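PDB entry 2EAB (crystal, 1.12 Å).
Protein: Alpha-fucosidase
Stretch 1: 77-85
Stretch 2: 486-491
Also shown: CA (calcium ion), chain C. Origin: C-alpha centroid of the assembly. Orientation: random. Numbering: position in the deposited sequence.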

ATOM      1  N   GLU A  77      11.570  -4.795  -9.833  1.00  6.14           N
ATOM      2  CA  GLU A  77      11.024  -3.582  -9.207  1.00  6.03           C
ATOM      3  C   GLU A  77      11.706  -2.274  -9.607  1.00  5.93           C
ATOM      4  O   GLU A  77      11.099  -1.211  -9.484  1.00  5.93           O
ATOM      5  CB  GLU A  77      11.059  -3.713  -7.680  1.00  6.03           C
ATOM      6  CG  GLU A  77      12.478  -3.887  -7.147  1.00  6.50           C
ATOM      7  CD  GLU A  77      12.644  -3.666  -5.659  1.00  6.41           C
ATOM      8  OE1 GLU A  77      13.746  -4.004  -5.173  1.00  6.77           O
ATOM      9  OE2 GLU A  77      11.720  -3.155  -4.987  1.00  6.28           O
ATOM     10  N   THR A  78      12.962  -2.343 -10.042  1.00  5.95           N
ATOM     11  CA  THR A  78      13.712  -1.122 -10.340  1.00  6.02           C
ATOM     12  C   THR A  78      13.769  -0.752 -11.818  1.00  6.03           C
ATOM     13  O   THR A  78      14.471   0.195 -12.178  1.00  6.24           O
ATOM     14  CB  THR A  78      15.160  -1.152  -9.773  1.00  6.22           C
ATOM     15  OG1 THR A  78      15.950  -2.117 -10.481  1.00  6.80           O
ATOM     16  CG2 THR A  78      15.166  -1.478  -8.283  1.00  6.80           C
ATOM     17  N   LEU A  79      13.034  -1.470 -12.671  1.00  5.79           N
ATOM     18  CA  LEU A  79      13.061  -1.174 -14.104  1.00  6.06           C
ATOM     19  C   LEU A  79      12.158   0.019 -14.388  1.00  5.75           C
ATOM     20  O   LEU A  79      10.989  -0.118 -14.753  1.00  5.98           O
ATOM     21  CB  LEU A  79      12.693  -2.395 -14.953  1.00  6.46           C
ATOM     22  CG  LEU A  79      13.122  -2.260 -16.422  1.00  6.73           C
ATOM     23  CD1 LEU A  79      14.639  -2.384 -16.574  1.00  7.05           C
ATOM     24  CD2 LEU A  79      12.425  -3.283 -17.284  1.00  7.43           C
ATOM     25  N   TRP A  80      12.746   1.196 -14.196  1.00  5.84           N
ATOM     26  CA  TRP A  80      12.063   2.476 -14.230  1.00  5.96           C
ATOM     27  C   TRP A  80      12.749   3.405 -15.227  1.00  5.85           C
ATOM     28  O   TRP A  80      13.956   3.627 -15.137  1.00  6.00           O
ATOM     29  CB  TRP A  80      12.154   3.111 -12.837  1.00  6.93           C
ATOM     30  CG  TRP A  80      10.967   2.912 -11.948  1.00  6.04           C
ATOM     31  CD1 TRP A  80      10.727   1.888 -11.070  1.00  7.43           C
ATOM     32  CD2 TRP A  80       9.869   3.809 -11.829  1.00  7.47           C
ATOM     33  NE1 TRP A  80       9.526   2.104 -10.420  1.00  7.18           N
ATOM     34  CE2 TRP A  80       8.982   3.278 -10.872  1.00  7.88           C
ATOM     35  CE3 TRP A  80       9.554   5.029 -12.443  1.00  7.63           C
ATOM     36  CZ2 TRP A  80       7.788   3.920 -10.524  1.00  7.83           C
ATOM     37  CZ3 TRP A  80       8.378   5.665 -12.101  1.00  7.67           C
ATOM     38  CH2 TRP A  80       7.506   5.107 -11.152  1.00  7.49           C
ATOM     39  N   THR A  81      11.983   3.940 -16.173  1.00  5.82           N
ATOM     40  CA  THR A  81      12.472   5.043 -16.996  1.00  5.89           C
ATOM     41  C   THR A  81      12.355   6.355 -16.208  1.00  5.43           C
ATOM     42  O   THR A  81      11.797   6.381 -15.114  1.00  5.68           O
ATOM     43  CB  THR A  81      11.700   5.163 -18.322  1.00  6.03           C
ATOM     44  OG1 THR A  81      10.308   5.313 -18.038  1.00  5.88           O
ATOM     45  CG2 THR A  81      11.920   3.942 -19.214  1.00  7.12           C
ATOM     46  N   GLY A  82      12.888   7.434 -16.775  1.00  5.65           N
ATOM     47  CA  GLY A  82      12.916   8.740 -16.128  1.00  5.57           C
ATOM     48  C   GLY A  82      14.190   8.979 -15.339  1.00  5.49           C
ATOM     49  O   GLY A  82      15.112   8.159 -15.342  1.00  5.73           O
ATOM     50  N   GLY A  83      14.247  10.122 -14.664  1.00  5.70           N
ATOM     51  CA  GLY A  83      15.341  10.404 -13.746  1.00  6.27           C
ATOM     52  C   GLY A  83      16.595  10.920 -14.427  1.00  6.02           C
ATOM     53  O   GLY A  83      16.581  11.270 -15.610  1.00  6.00           O
ATOM     54  N   PRO A  84      17.712  10.969 -13.686  1.00  6.65           N
ATOM     55  CA  PRO A  84      18.938  11.500 -14.263  1.00  7.34           C
ATOM     56  C   PRO A  84      19.340  10.693 -15.496  1.00  7.24           C
ATOM     57  O   PRO A  84      19.218   9.467 -15.511  1.00  7.51           O
ATOM     58  CB  PRO A  84      19.961  11.357 -13.129  1.00  7.65           C
ATOM     59  CG  PRO A  84      19.382  10.351 -12.206  1.00  7.82           C
ATOM     60  CD  PRO A  84      17.902  10.509 -12.303  1.00  6.84           C
ATOM     61  N   GLY A  85      19.774  11.398 -16.537  1.00  7.55           N
ATOM     62  CA  GLY A  85      20.110  10.767 -17.803  1.00  8.19           C
ATOM     63  C   GLY A  85      18.986  10.772 -18.820  1.00  7.90           C
ATOM     64  O   GLY A  85      19.222  10.499 -19.994  1.00  8.71           O
ATOM     65  N   GLU A 486       2.186  12.490  -7.719  1.00  5.37           N
ATOM     66  CA  GLU A 486       2.878  11.581  -8.621  1.00  5.51           C
ATOM     67  C   GLU A 486       4.357  11.542  -8.289  1.00  5.62           C
ATOM     68  O   GLU A 486       5.058  12.539  -8.444  1.00  5.59           O
ATOM     69  CB  GLU A 486       2.687  12.004 -10.072  1.00  6.01           C
ATOM     70  CG  GLU A 486       1.246  12.033 -10.525  1.00  6.38           C
ATOM     71  CD  GLU A 486       1.136  12.185 -12.021  1.00  7.21           C
ATOM     72  OE1 GLU A 486       1.977  12.896 -12.619  1.00  7.09           O
ATOM     73  OE2 GLU A 486       0.202  11.595 -12.607  1.00  8.06           O
ATOM     74  N   ASN A 487       4.811  10.377  -7.834  1.00  5.33           N
ATOM     75  CA  ASN A 487       6.191  10.147  -7.452  1.00  5.30           C
ATOM     76  C   ASN A 487       6.766   8.966  -8.218  1.00  5.15           C
ATOM     77  O   ASN A 487       6.031   8.200  -8.853  1.00  5.62           O
ATOM     78  CB  ASN A 487       6.281   9.967  -5.936  1.00  5.67           C
ATOM     79  CG  ASN A 487       6.252  11.291  -5.207  1.00  5.49           C
ATOM     80  OD1 ASN A 487       7.292  11.919  -5.013  1.00  6.45           O
ATOM     81  ND2 ASN A 487       5.061  11.745  -4.834  1.00  6.11           N
ATOM     82  N   THR A 488       8.090   8.846  -8.194  1.00  5.13           N
ATOM     83  CA  THR A 488       8.773   7.857  -9.024  1.00  5.39           C
ATOM     84  C   THR A 488       9.937   7.237  -8.253  1.00  5.41           C
ATOM     85  O   THR A 488      10.097   7.470  -7.054  1.00  5.48           O
ATOM     86  CB  THR A 488       9.327   8.488 -10.320  1.00  5.53           C
ATOM     87  OG1 THR A 488      10.426   9.337  -9.983  1.00  5.14           O
ATOM     88  CG2 THR A 488       8.258   9.266 -11.081  1.00  5.84           C
ATOM     89  N   ALA A 489      10.766   6.473  -8.955  1.00  5.36           N
ATOM     90  CA  ALA A 489      11.997   5.930  -8.391  1.00  5.62           C
ATOM     91  C   ALA A 489      13.115   6.976  -8.267  1.00  5.57           C
ATOM     92  O   ALA A 489      14.166   6.684  -7.692  1.00  5.81           O
ATOM     93  CB  ALA A 489      12.471   4.747  -9.227  1.00  6.22           C
ATOM     94  N   TYR A 490      12.900   8.181  -8.801  1.00  5.39           N
ATOM     95  CA  TYR A 490      13.990   9.137  -9.024  1.00  5.37           C
ATOM     96  C   TYR A 490      13.773  10.530  -8.433  1.00  5.70           C
ATOM     97  O   TYR A 490      14.244  11.535  -8.987  1.00  5.49           O
ATOM     98  CB  TYR A 490      14.280   9.257 -10.523  1.00  5.45           C
ATOM     99  CG  TYR A 490      14.635   7.958 -11.201  1.00  5.18           C
ATOM    100  CD1 TYR A 490      15.815   7.292 -10.886  1.00  5.75           C
ATOM    101  CD2 TYR A 490      13.807   7.406 -12.176  1.00  6.16           C
ATOM    102  CE1 TYR A 490      16.157   6.109 -11.512  1.00  5.71           C
ATOM    103  CE2 TYR A 490      14.135   6.211 -12.805  1.00  5.65           C
ATOM    104  CZ  TYR A 490      15.319   5.572 -12.471  1.00  5.88           C
ATOM    105  OH  TYR A 490      15.677   4.389 -13.081  1.00  6.11           O
ATOM    106  N   GLY A 491      13.087  10.613  -7.298  1.00  5.31           N
ATOM    107  CA  GLY A 491      12.941  11.906  -6.636  1.00  5.83           C
ATOM    108  C   GLY A 491      12.172  12.941  -7.446  1.00  5.22           C
ATOM    109  O   GLY A 491      12.533  14.123  -7.456  1.00  5.61           O
TER
HETATM  110 CA    CA C 899       9.164  -3.661  -4.378  1.00  8.30          CA

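How does stretch 2 first come within reach of stretch 1? Glu 486 stays clear of it, and Asn 487 meets it through the backbone: Asn 487 O lies 4.1 Å from Trp 80 CH2, while the end of the Asn 487 side chain leads away. Closer contact begins at Thr 488, whose CB sits 3.5 Å from CZ3 of Trp 80. Thr 488 also serves its own stretch, because Thr 488 OG1 accepts a hydrogen bond from Tyr 490 N at 3.0 Å. The bond ties together the short turn from which Ala 489 and Tyr 490 face stretch 1.

What does the small side chain of Ala 489 contribute? It points toward stretch 1 and places its methyl over a face of the Trp 80 indole, with Ala 489 CB 3.6 Å from Trp 80 CG. Ala 489 CB is 3.7 Å from the centroid of the Trp 80 five-membered ring and only 15° off the ring normal, a CH-pi contact made nearly head-on. With a single methyl as its side chain, alanine can lie close over the largely apolar indole. Ala 489 N is buried by the contact and has no hydrogen-bonding partner in the model.

Why does Tyr 490 dominate the rest of the contact? It has the largest area covered by the other stretch, 112 Å², ahead of the 99 Å² of Trp 80, in an interface of 338 Å² summed over both sides. Its side chain, with chi1 in the m well, reaches along stretch 1 until Tyr 490 OH donates a hydrogen bond to Trp 80 O at 2.8 Å. This is the one hydrogen bond between the stretches, and it satisfies a hydroxyl within a buried setting. On the way, Tyr 490 CE2 packs 3.7 Å from Trp 80 CB, so Trp 80 offers both a backbone acceptor and apolar side-chain carbon.

How does stretch 1 make room for the tyrosine ring? Its backbone bends closely around it: Gly 82 O lies over one face, 3.3 Å from Tyr 490 CE2, whereas Thr 81 O approaches the edge, also 3.3 Å from that carbon. Gly 83 CA comes within 3.6 Å of Tyr 490 CB; a CB on Gly 83 would fall 2.4 Å from Tyr 490 CG, a clash, and its positive phi favours glycine as well. Pro 84 adds a looser apolar contact, Pro 84 CD to Tyr 490 CD1 at 4.1 Å.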